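Local atomic coordinates of ribokinase (Giardia lamblia, PDB entry 6WHJ), a protein that probably phosphorylates D-ribose at O-5, using ATP and magnesium, to give D-ribose 5-phosphate. Residues B[5-10]-B[61-66]; B[137-142]-B[283-288]; B[232-237]-B[297-302]; B[274-279]-B[306-311]. One frame throughout, in Å; residues are numbered along the deposited sequence.

Contact 1 of 4, residues B[5-10]-B[61-66]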
loop_
_atom_site.group_PDB
_atom_site.type_symbol
_atom_site.label_atom_id
_atom_site.label_comp_id
_atom_site.label_asym_id
_atom_site.label_seq_id
_atom_site.Cartn_x
_atom_site.Cartn_y
_atom_site.Cartn_z
ATOM N N SER B 5 9.990 12.914 35.249
ATOM C CA SER B 5 8.799 12.074 35.325
ATOM C C SER B 5 7.539 12.868 34.965
ATOM O O SER B 5 6.646 12.356 34.284
ATOM C CB SER B 5 8.661 11.457 36.717
ATOM O OG SER B 5 7.686 10.427 36.715
ATOM N N THR B 6 7.464 14.113 35.429
ATOM C CA THR B 6 6.418 15.008 34.957
ATOM C C THR B 6 6.609 15.240 33.467
ATOM O O THR B 6 7.721 15.517 33.013
ATOM C CB THR B 6 6.482 16.342 35.708
ATOM O OG1 THR B 6 6.510 16.100 37.119
ATOM C CG2 THR B 6 5.287 17.233 35.368
ATOM N N ALA B 7 5.528 15.138 32.702
ATOM C CA ALA B 7 5.639 15.248 31.257
ATOM C C ALA B 7 5.808 16.715 30.897
ATOM O O ALA B 7 5.054 17.566 31.379
ATOM C CB ALA B 7 4.415 14.652 30.563
ATOM N N LYS B 8 6.815 17.014 30.072
ATOM C CA LYS B 8 7.052 18.378 29.627
ATOM C C LYS B 8 6.757 18.593 28.151
ATOM O O LYS B 8 6.489 19.729 27.754
ATOM C CB LYS B 8 8.511 18.785 29.898
ATOM C CG LYS B 8 9.008 18.595 31.331
ATOM C CD LYS B 8 8.942 19.882 32.138
ATOM C CE LYS B 8 7.543 20.143 32.681
ATOM N NZ LYS B 8 7.352 21.579 33.054
ATOM N N ILE B 9 6.750 17.532 27.346
ATOM C CA ILE B 9 6.383 17.591 25.936
ATOM C C ILE B 9 5.209 16.646 25.736
ATOM O O ILE B 9 5.320 15.447 26.018
ATOM C CB ILE B 9 7.553 17.209 25.008
ATOM C CG1 ILE B 9 8.764 18.122 25.241
ATOM C CG2 ILE B 9 7.118 17.265 23.533
ATOM C CD1 ILE B 9 10.055 17.593 24.630
ATOM N N VAL B 10 4.088 17.185 25.267
ATOM C CA VAL B 10 2.882 16.414 24.991
ATOM C C VAL B 10 2.662 16.459 23.480
ATOM O O VAL B 10 2.558 17.545 22.894
ATOM C CB VAL B 10 1.666 16.966 25.763
ATOM C CG1 VAL B 10 0.410 16.165 25.463
ATOM C CG2 VAL B 10 1.932 16.993 27.254
ATOM N N ARG B 61 9.971 12.487 30.031
ATOM C CA ARG B 61 9.525 13.865 29.842
ATOM C C ARG B 61 8.647 14.035 28.608
ATOM O O ARG B 61 7.987 15.073 28.468
ATOM C CB ARG B 61 10.736 14.789 29.722
ATOM C CG ARG B 61 11.830 14.498 30.727
ATOM C CD ARG B 61 12.757 15.688 30.878
ATOM N NE ARG B 61 12.208 16.667 31.803
ATOM C CZ ARG B 61 12.815 17.797 32.147
ATOM N NH1 ARG B 61 14.012 18.096 31.653
ATOM N NH2 ARG B 61 12.225 18.619 33.002
ATOM N N ALA B 62 8.641 13.061 27.706
ATOM C CA ALA B 62 7.741 13.066 26.568
ATOM C C ALA B 62 6.461 12.316 26.916
ATOM O O ALA B 62 6.442 11.441 27.786
ATOM C CB ALA B 62 8.410 12.441 25.349
ATOM N N PHE B 63 5.385 12.662 26.215
ATOM C CA PHE B 63 4.081 12.057 26.469
ATOM C C PHE B 63 3.337 12.024 25.144
ATOM O O PHE B 63 3.146 13.071 24.516
ATOM C CB PHE B 63 3.304 12.855 27.529
ATOM C CG PHE B 63 2.062 12.161 28.048
ATOM C CD1 PHE B 63 2.162 11.085 28.910
ATOM C CD2 PHE B 63 0.797 12.612 27.703
ATOM C CE1 PHE B 63 1.026 10.457 29.391
ATOM C CE2 PHE B 63 -0.338 11.991 28.178
ATOM C CZ PHE B 63 -0.223 10.911 29.024
ATOM N N PHE B 64 2.951 10.833 24.693
ATOM C CA PHE B 64 2.264 10.695 23.416
ATOM C C PHE B 64 0.775 10.481 23.665
ATOM O O PHE B 64 0.388 9.677 24.519
ATOM C CB PHE B 64 2.842 9.548 22.584
ATOM C CG PHE B 64 2.096 9.303 21.290
ATOM C CD1 PHE B 64 1.910 10.338 20.377
ATOM C CD2 PHE B 64 1.614 8.036 20.969
ATOM C CE1 PHE B 64 1.226 10.124 19.194
ATOM C CE2 PHE B 64 0.933 7.817 19.777
ATOM C CZ PHE B 64 0.738 8.860 18.890
ATOM N N VAL B 65 -0.052 11.210 22.919
ATOM C CA VAL B 65 -1.501 11.110 22.998
ATOM C C VAL B 65 -1.998 10.712 21.620
ATOM O O VAL B 65 -1.821 11.469 20.656
ATOM C CB VAL B 65 -2.140 12.434 23.440
ATOM C CG1 VAL B 65 -3.651 12.265 23.587
ATOM C CG2 VAL B 65 -1.489 12.948 24.719
ATOM N N GLY B 66 -2.609 9.533 21.522
ATOM C CA GLY B 66 -3.103 9.027 20.253
ATOM C C GLY B 66 -4.073 7.886 20.459
ATOM O O GLY B 66 -4.230 7.372 21.566
#
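K8 and R61 meet where strands 9-12 and 62-69 come together at the start of their parallel pairing. The lysine CB lies 4.0 Å from R61 O. With CG anti to the carbonyl carbon (chi1 -53°), that methylene passes beside the guanidinium, 3.6 Å from R61 NH2, and CD stays close to the same nitrogen. The approach is oblique. Bends at chi2 and chi3 then carry the chain away, and NZ ends on the backbone O of K137 while R61 NH2 makes a salt bridge with E289, which may ease the proximity of the two like charges.

Next to this pair, R61 O accepts two successive amides, K8 N at 2.8 Å and I9 N at 3.0 Å. I9 O in turn receives F63 N in a bond that is weak, its angle at the hydrogen being only 119°. I9 pairs with A62 and V10 with F63 in parallel register. Around the F63 ring, V10 CG1 comes to the edge; the same methyl packs 3.8 Å from V65 CG2, and A7 CB touches F63 CB.

The two strands lie inside the central sheet of the PfkB-type alpha/beta fold. I9 and A62 face C52 of helix 44-55, with I9 also on helix 272-287, whereas V10, on the other face with F63, and V65 meet helix 131-135.

Contact 2 of 4, residues B[137-142]-B[283-288]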
loop_
_atom_site.group_PDB
_atom_site.type_symbol
_atom_site.label_atom_id
_atom_site.label_comp_id
_atom_site.label_asym_id
_atom_site.label_seq_id
_atom_site.Cartn_x
_atom_site.Cartn_y
_atom_site.Cartn_z
ATOM N N LYS B 137 0.810 21.449 33.286
ATOM C CA LYS B 137 2.140 21.335 33.870
ATOM C C LYS B 137 3.230 21.150 32.821
ATOM O O LYS B 137 4.407 21.043 33.182
ATOM C CB LYS B 137 2.189 20.177 34.878
ATOM N N ALA B 138 2.879 21.105 31.540
ATOM C CA ALA B 138 3.850 20.885 30.480
ATOM C C ALA B 138 4.404 22.215 29.951
ATOM O O ALA B 138 3.892 23.298 30.241
ATOM C CB ALA B 138 3.214 20.082 29.343
ATOM N N THR B 139 5.473 22.120 29.158
ATOM C CA THR B 139 6.071 23.274 28.492
ATOM C C THR B 139 5.654 23.382 27.030
ATOM O O THR B 139 5.357 24.485 26.551
ATOM C CB THR B 139 7.605 23.215 28.563
ATOM O OG1 THR B 139 8.035 23.162 29.932
ATOM C CG2 THR B 139 8.210 24.449 27.909
ATOM N N LEU B 140 5.607 22.254 26.323
ATOM C CA LEU B 140 5.289 22.224 24.909
ATOM C C LEU B 140 4.176 21.225 24.635
ATOM O O LEU B 140 4.129 20.145 25.234
ATOM C CB LEU B 140 6.518 21.846 24.077
ATOM C CG LEU B 140 7.747 22.734 24.221
ATOM C CD1 LEU B 140 8.859 22.182 23.335
ATOM C CD2 LEU B 140 7.399 24.175 23.852
ATOM N N VAL B 141 3.288 21.586 23.716
ATOM C CA VAL B 141 2.316 20.660 23.161
ATOM C C VAL B 141 2.444 20.738 21.647
ATOM O O VAL B 141 2.564 21.836 21.094
ATOM C CB VAL B 141 0.879 20.961 23.639
ATOM C CG1 VAL B 141 0.448 22.363 23.275
ATOM C CG2 VAL B 141 -0.085 19.937 23.058
ATOM N N VAL B 142 2.467 19.574 20.983
ATOM C CA VAL B 142 2.804 19.462 19.563
ATOM C C VAL B 142 1.682 18.738 18.830
ATOM O O VAL B 142 1.174 17.714 19.305
ATOM C CB VAL B 142 4.141 18.719 19.346
ATOM C CG1 VAL B 142 4.602 18.860 17.909
ATOM C CG2 VAL B 142 5.206 19.233 20.295
ATOM N N ARG B 283 15.141 20.302 22.797
ATOM C CA ARG B 283 16.044 21.399 23.141
ATOM C C ARG B 283 15.288 22.660 23.531
ATOM O O ARG B 283 15.745 23.407 24.401
ATOM C CB ARG B 283 16.977 21.707 21.975
ATOM C CG ARG B 283 18.204 22.511 22.358
ATOM C CD ARG B 283 19.030 21.796 23.402
ATOM N NE ARG B 283 20.108 22.650 23.888
ATOM C CZ ARG B 283 20.335 22.930 25.167
ATOM N NH1 ARG B 283 19.573 22.403 26.119
ATOM N NH2 ARG B 283 21.348 23.723 25.489
ATOM N N LEU B 284 14.142 22.917 22.901
ATOM C CA LEU B 284 13.329 24.063 23.279
ATOM C C LEU B 284 12.869 23.933 24.719
ATOM O O LEU B 284 12.993 24.871 25.514
ATOM C CB LEU B 284 12.140 24.184 22.333
ATOM C CG LEU B 284 11.384 25.501 22.265
ATOM C CD1 LEU B 284 12.360 26.635 22.042
ATOM C CD2 LEU B 284 10.386 25.435 21.120
ATOM N N MET B 285 12.369 22.750 25.079
ATOM C CA MET B 285 11.912 22.504 26.441
ATOM C C MET B 285 13.055 22.616 27.441
ATOM O O MET B 285 12.853 23.087 28.566
ATOM C CB MET B 285 11.255 21.122 26.524
ATOM C CG MET B 285 10.698 20.757 27.893
ATOM S SD MET B 285 11.928 19.908 28.918
ATOM C CE MET B 285 12.286 18.499 27.876
ATOM N N GLU B 286 14.265 22.209 27.049
ATOM C CA GLU B 286 15.392 22.268 27.973
ATOM C C GLU B 286 15.857 23.699 28.190
ATOM O O GLU B 286 16.188 24.085 29.315
ATOM C CB GLU B 286 16.543 21.405 27.462
ATOM C CG GLU B 286 16.315 19.921 27.641
ATOM C CD GLU B 286 17.359 19.071 26.936
ATOM O OE1 GLU B 286 18.265 19.646 26.288
ATOM O OE2 GLU B 286 17.284 17.824 27.055
ATOM N N LEU B 287 15.871 24.508 27.126
ATOM C CA LEU B 287 16.299 25.896 27.266
ATOM C C LEU B 287 15.339 26.699 28.137
ATOM O O LEU B 287 15.748 27.689 28.755
ATOM C CB LEU B 287 16.440 26.540 25.886
ATOM C CG LEU B 287 17.571 25.988 25.012
ATOM C CD1 LEU B 287 17.472 26.523 23.595
ATOM C CD2 LEU B 287 18.949 26.270 25.612
ATOM N N ALA B 288 14.069 26.288 28.201
ATOM C CA ALA B 288 13.092 26.934 29.064
ATOM C C ALA B 288 13.319 26.639 30.538
ATOM O O ALA B 288 12.756 27.342 31.382
ATOM C CB ALA B 288 11.681 26.513 28.659
#
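E286 OE1 is gripped by two arginines, R283 NH1 and R331 NH1, on a helix whose neighbouring residues L284, M285 and A288 pack against T139 and L140. Within the helix the salt bridge spans 3.1 Å from R283 NH1 to E286 OE1. It uses the anti lone pair of the carboxylate oxygen, and OE1 lies 27° out of the guanidinium plane. R283 NH2 has a second acidic partner in E306 of helix 301-318, and L287 CD2 sits over one face of the guanidinium, offset toward its rim.

No hydrogen bond crosses from the helix to the strand; the contacts are van der Waals, mostly between carbons. L140 has CG anti to the carbonyl carbon (chi1 -58°), and the extended chi2 (179°) carries CD1 to the helix backbone and the roots of two side chains: L284 CB is 4.0 Å from L140 CD1, and M285 CB is 4.1 Å from it. The L140 and L284 side chains cross at about a right angle. T139 and M285 cross in the same manner, M285 CG standing 4.0 Å from T139 CB, before the methionine chain bends and leads away. The threonine methyl, CG2, meets A288 CB at 4.1 Å.

The contact thus joins the start of strand 140-143 to the C-terminal part of helix 272-287, which covers this part of the central sheet. Its chemistry is divided: dispersion and burial of apolar surface hold helix to sheet, whereas the directional, charged interactions tie the helix to itself and to other parts of the chain.

Contact 3 of 4, residues B[232-237]-B[297-302]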
loop_
_atom_site.group_PDB
_atom_site.type_symbol
_atom_site.label_atom_id
_atom_site.label_comp_id
_atom_site.label_asym_id
_atom_site.label_seq_id
_atom_site.Cartn_x
_atom_site.Cartn_y
_atom_site.Cartn_z
ATOM N N SER B 232 -1.399 34.767 19.138
ATOM C CA SER B 232 -0.337 34.043 19.826
ATOM C C SER B 232 0.922 33.804 19.000
ATOM O O SER B 232 1.985 33.600 19.596
ATOM C CB SER B 232 -0.851 32.687 20.326
ATOM O OG SER B 232 -1.340 31.899 19.258
ATOM N N LEU B 233 0.842 33.795 17.667
ATOM C CA LEU B 233 1.983 33.353 16.859
ATOM C C LEU B 233 3.187 34.262 17.059
ATOM O O LEU B 233 3.108 35.475 16.844
ATOM C CB LEU B 233 1.615 33.283 15.376
ATOM C CG LEU B 233 2.714 32.770 14.426
ATOM C CD1 LEU B 233 3.177 31.364 14.741
ATOM C CD2 LEU B 233 2.254 32.852 12.979
ATOM N N LYS B 234 4.313 33.660 17.437
ATOM C CA LYS B 234 5.528 34.399 17.746
ATOM C C LYS B 234 6.671 34.113 16.787
ATOM O O LYS B 234 7.498 34.998 16.550
ATOM C CB LYS B 234 5.989 34.080 19.174
ATOM C CG LYS B 234 5.030 34.567 20.241
ATOM C CD LYS B 234 5.215 33.794 21.541
ATOM C CE LYS B 234 4.088 34.116 22.512
ATOM N NZ LYS B 234 2.861 33.337 22.179
ATOM N N PHE B 235 6.750 32.894 16.254
ATOM C CA PHE B 235 7.823 32.505 15.355
ATOM C C PHE B 235 7.285 31.541 14.315
ATOM O O PHE B 235 6.464 30.676 14.627
ATOM C CB PHE B 235 8.983 31.845 16.106
ATOM C CG PHE B 235 9.655 32.751 17.086
ATOM C CD1 PHE B 235 9.344 32.685 18.434
ATOM C CD2 PHE B 235 10.594 33.678 16.657
ATOM C CE1 PHE B 235 9.957 33.516 19.333
ATOM C CE2 PHE B 235 11.206 34.516 17.553
ATOM C CZ PHE B 235 10.888 34.437 18.898
ATOM N N VAL B 236 7.772 31.685 13.090
ATOM C CA VAL B 236 7.587 30.694 12.041
ATOM C C VAL B 236 8.956 30.100 11.775
ATOM O O VAL B 236 9.896 30.827 11.429
ATOM C CB VAL B 236 6.999 31.309 10.763
ATOM C CG1 VAL B 236 6.840 30.240 9.691
ATOM C CG2 VAL B 236 5.677 31.989 11.060
ATOM N N LEU B 237 9.081 28.791 11.968
ATOM C CA LEU B 237 10.302 28.062 11.641
ATOM C C LEU B 237 10.068 27.413 10.282
ATOM O O LEU B 237 9.394 26.385 10.188
ATOM C CB LEU B 237 10.601 27.010 12.702
ATOM C CG LEU B 237 12.013 26.431 12.865
ATOM C CD1 LEU B 237 12.076 25.613 14.167
ATOM C CD2 LEU B 237 12.480 25.621 11.679
ATOM N N ALA B 297 12.009 32.784 28.010
ATOM C CA ALA B 297 13.138 32.585 27.112
ATOM C C ALA B 297 12.669 32.050 25.770
ATOM O O ALA B 297 13.343 32.244 24.753
ATOM C CB ALA B 297 14.154 31.629 27.729
ATOM N N LEU B 298 11.531 31.355 25.749
ATOM C CA LEU B 298 10.993 30.871 24.486
ATOM C C LEU B 298 10.422 31.994 23.630
ATOM O O LEU B 298 9.909 31.716 22.540
ATOM C CB LEU B 298 9.926 29.806 24.734
ATOM C CG LEU B 298 10.380 28.628 25.605
ATOM C CD1 LEU B 298 9.295 27.569 25.713
ATOM C CD2 LEU B 298 11.685 28.029 25.137
ATOM N N ASN B 299 10.480 33.239 24.099
ATOM C CA ASN B 299 10.082 34.402 23.319
ATOM C C ASN B 299 11.265 35.087 22.636
ATOM O O ASN B 299 11.063 36.081 21.936
ATOM C CB ASN B 299 9.367 35.417 24.212
ATOM C CG ASN B 299 8.064 34.889 24.785
ATOM O OD1 ASN B 299 7.466 33.941 24.263
ATOM N ND2 ASN B 299 7.623 35.500 25.882
ATOM N N ASP B 300 12.487 34.591 22.849
ATOM C CA ASP B 300 13.718 35.143 22.293
ATOM C C ASP B 300 14.104 34.378 21.030
ATOM O O ASP B 300 14.147 33.144 21.038
ATOM C CB ASP B 300 14.845 35.068 23.329
ATOM C CG ASP B 300 16.182 35.626 22.817
ATOM O OD1 ASP B 300 16.280 36.041 21.640
ATOM O OD2 ASP B 300 17.163 35.629 23.601
ATOM N N ILE B 301 14.387 35.113 19.948
ATOM C CA ILE B 301 14.653 34.446 18.675
ATOM C C ILE B 301 15.979 33.700 18.722
ATOM O O ILE B 301 16.152 32.694 18.029
ATOM C CB ILE B 301 14.615 35.436 17.499
ATOM C CG1 ILE B 301 14.509 34.665 16.182
ATOM C CG2 ILE B 301 15.865 36.289 17.481
ATOM C CD1 ILE B 301 14.465 35.539 14.960
ATOM N N ASP B 302 16.927 34.144 19.547
ATOM C CA ASP B 302 18.183 33.407 19.628
ATOM C C ASP B 302 18.017 32.090 20.386
ATOM O O ASP B 302 18.687 31.102 20.052
ATOM C CB ASP B 302 19.269 34.280 20.256
ATOM C CG ASP B 302 19.706 35.393 19.331
ATOM O OD1 ASP B 302 19.683 36.577 19.745
ATOM O OD2 ASP B 302 20.044 35.083 18.165
#
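F235 reaches from the first residue of strand 235-239 to the N-terminal end of helix 301-318, a strand-to-helix contact in the alpha/beta fold of the PfkB kinases. Its CB points toward segment 297-302, with CG anti to the carbonyl carbon (chi1 -63°), and the ring meets the 3-10 turn 297-299 and the residues that follow it. N299 O approaches the ring edge near its plane, 3.5 Å from F235 CZ, while L298 O lies obliquely, close to F235 CE1. From the helix side, I301 CB comes to 3.5 Å from F235 CE2, and I301 CG1 touches the same ring carbon; the phenylalanine and isoleucine side chains meet at a slant. I247 of strand 245-249 packs on both of them.

Next to the ring, the aliphatic part of K234 passes N299, with N299 OD1 3.5 Å from K234 CD. The lysine then bends at chi4, and NZ turns back to S232 O, 2.7 Å away, in the carbonyl plane and on a lone pair; D192 supplies its salt-bridge partner.

The turn met by F235 leads into a helix cap. D300 is the N-cap residue, and its OD1 accepts D302 N at 2.9 Å, the amide standing 61° out of the carboxylate plane.

Contact 4 of 4, residues B[274-279]-B[306-311]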
loop_
_atom_site.group_PDB
_atom_site.type_symbol
_atom_site.label_atom_id
_atom_site.label_comp_id
_atom_site.label_asym_id
_atom_site.label_seq_id
_atom_site.Cartn_x
_atom_site.Cartn_y
_atom_site.Cartn_z
ATOM N N ASP B 274 10.422 14.647 11.033
ATOM C CA ASP B 274 9.886 14.361 12.353
ATOM C C ASP B 274 10.991 14.336 13.397
ATOM O O ASP B 274 10.819 14.853 14.508
ATOM C CB ASP B 274 9.094 13.055 12.320
ATOM C CG ASP B 274 7.834 13.177 11.474
ATOM O OD1 ASP B 274 7.315 14.313 11.366
ATOM O OD2 ASP B 274 7.360 12.156 10.917
ATOM N N CYS B 275 12.148 13.789 13.043
ATOM C CA CYS B 275 13.276 13.832 13.959
ATOM C C CYS B 275 13.679 15.271 14.240
ATOM O O CYS B 275 14.002 15.621 15.380
ATOM C CB CYS B 275 14.441 13.028 13.378
ATOM S SG CYS B 275 16.003 13.244 14.230
ATOM N N PHE B 276 13.615 16.134 13.220
ATOM C CA PHE B 276 13.922 17.545 13.429
ATOM C C PHE B 276 12.913 18.182 14.371
ATOM O O PHE B 276 13.285 18.910 15.297
ATOM C CB PHE B 276 13.964 18.295 12.097
ATOM C CG PHE B 276 14.298 19.761 12.234
ATOM C CD1 PHE B 276 13.309 20.698 12.510
ATOM C CD2 PHE B 276 15.599 20.202 12.087
ATOM C CE1 PHE B 276 13.619 22.040 12.639
ATOM C CE2 PHE B 276 15.912 21.545 12.210
ATOM C CZ PHE B 276 14.923 22.465 12.491
ATOM N N ILE B 277 11.623 17.932 14.144
ATOM C CA ILE B 277 10.614 18.538 15.007
ATOM C C ILE B 277 10.767 18.030 16.435
ATOM O O ILE B 277 10.752 18.815 17.393
ATOM C CB ILE B 277 9.201 18.277 14.452
ATOM C CG1 ILE B 277 8.996 19.014 13.128
ATOM C CG2 ILE B 277 8.141 18.677 15.471
ATOM C CD1 ILE B 277 9.048 20.502 13.271
ATOM N N GLY B 278 10.984 16.721 16.596
ATOM C CA GLY B 278 11.140 16.168 17.935
ATOM C C GLY B 278 12.339 16.740 18.672
ATOM O O GLY B 278 12.228 17.147 19.833
ATOM N N SER B 279 13.506 16.766 18.010
ATOM C CA SER B 279 14.707 17.299 18.644
ATOM C C SER B 279 14.559 18.781 18.959
ATOM O O SER B 279 14.943 19.230 20.047
ATOM C CB SER B 279 15.918 17.070 17.747
ATOM O OG SER B 279 16.005 15.709 17.401
ATOM N N GLU B 306 18.932 28.493 18.918
ATOM C CA GLU B 306 19.764 27.457 19.519
ATOM C C GLU B 306 19.059 26.105 19.505
ATOM O O GLU B 306 19.693 25.070 19.272
ATOM C CB GLU B 306 20.175 27.843 20.942
ATOM C CG GLU B 306 21.109 26.805 21.565
ATOM C CD GLU B 306 21.545 27.133 22.978
ATOM O OE1 GLU B 306 21.960 26.194 23.695
ATOM O OE2 GLU B 306 21.491 28.320 23.371
ATOM N N ALA B 307 17.746 26.091 19.737
ATOM C CA ALA B 307 17.001 24.839 19.655
ATOM C C ALA B 307 17.055 24.258 18.246
ATOM O O ALA B 307 17.173 23.041 18.071
ATOM C CB ALA B 307 15.555 25.064 20.103
ATOM N N ALA B 308 17.005 25.116 17.226
ATOM C CA ALA B 308 17.039 24.634 15.849
ATOM C C ALA B 308 18.430 24.158 15.430
ATOM O O ALA B 308 18.537 23.212 14.638
ATOM C CB ALA B 308 16.539 25.727 14.902
ATOM N N ARG B 309 19.499 24.771 15.961
ATOM C CA ARG B 309 20.840 24.247 15.701
ATOM C C ARG B 309 20.968 22.823 16.218
ATOM O O ARG B 309 21.533 21.953 15.548
ATOM C CB ARG B 309 21.913 25.128 16.349
ATOM C CG ARG B 309 22.207 26.428 15.631
ATOM C CD ARG B 309 23.413 27.147 16.256
ATOM N NE ARG B 309 23.077 27.948 17.440
ATOM C CZ ARG B 309 22.653 29.209 17.391
ATOM N NH1 ARG B 309 22.502 29.817 16.222
ATOM N NH2 ARG B 309 22.372 29.861 18.507
ATOM N N PHE B 310 20.428 22.571 17.407
ATOM C CA PHE B 310 20.418 21.230 17.968
ATOM C C PHE B 310 19.616 20.287 17.083
ATOM O O PHE B 310 20.072 19.182 16.762
ATOM C CB PHE B 310 19.842 21.316 19.382
ATOM C CG PHE B 310 19.745 20.013 20.113
ATOM C CD1 PHE B 310 20.799 19.557 20.880
ATOM C CD2 PHE B 310 18.568 19.286 20.106
ATOM C CE1 PHE B 310 20.695 18.371 21.590
ATOM C CE2 PHE B 310 18.459 18.111 20.812
ATOM C CZ PHE B 310 19.520 17.649 21.550
ATOM N N ALA B 311 18.459 20.743 16.599
ATOM C CA ALA B 311 17.614 19.887 15.772
ATOM C C ALA B 311 18.288 19.563 14.448
ATOM O O ALA B 311 18.119 18.458 13.921
ATOM C CB ALA B 311 16.253 20.545 15.542
#
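Helix 272-287, which starts within the GAGD motif of the PfkB family, packs through F276 and S279 against A308, F310 and A311 of helix 301-318. The two short segments run in largely opposed directions, their axes 140° apart and 8.6 Å from each other at closest approach. D274, the predicted proton acceptor, belongs to the same helical segment but takes no part in the packing.

A CH-pi contact joins the two helices: A311 CB sits over one face of the F276 ring, 3.6 Å from its centroid and 18° off the normal. F276 CG leaves its helix anti to the backbone N (chi1 -179°). At the end of the ring, F276 CZ is 4.4 Å from A308 CB. T239, a predicted ATP-binding residue, is near the F276 side chain.

S279 points its CB at the other helix, 3.8 Å from A311 CA, and F310 brings its ring edge to S279 O, with CD2 at 3.6 Å. The serine hydroxyl is turned back into its own helix. There C275 O accepts both S279 N, at 2.9 Å, and S279 OG, at 2.8 Å, the two donors reaching it from opposite faces of the carbonyl plane.

From the N terminus, contact 1 closes first, bringing residues 61-66 back beside 5-10, and it is complete before any other contact opens. The remaining three all cross one another: 137-142 waits for 283-288, 232-237 for 297-302, and 274-279 for 306-311. Contacts 1 and 2 adjoin within the sheet, where K8 and V10 exchange backbone bonds with T139, L140 and V142 of contact 2. Helix 272-287 serves contacts 2 and 4, and helix 301-318 serves contacts 3 and 4. L298 of contact 3 packs on L284 and A288 of contact 2, while L237 reaches F276. Contact 1 pairs two strands; contacts 2 and 3 join the helices to the sheet, and contact 4 joins them to each other.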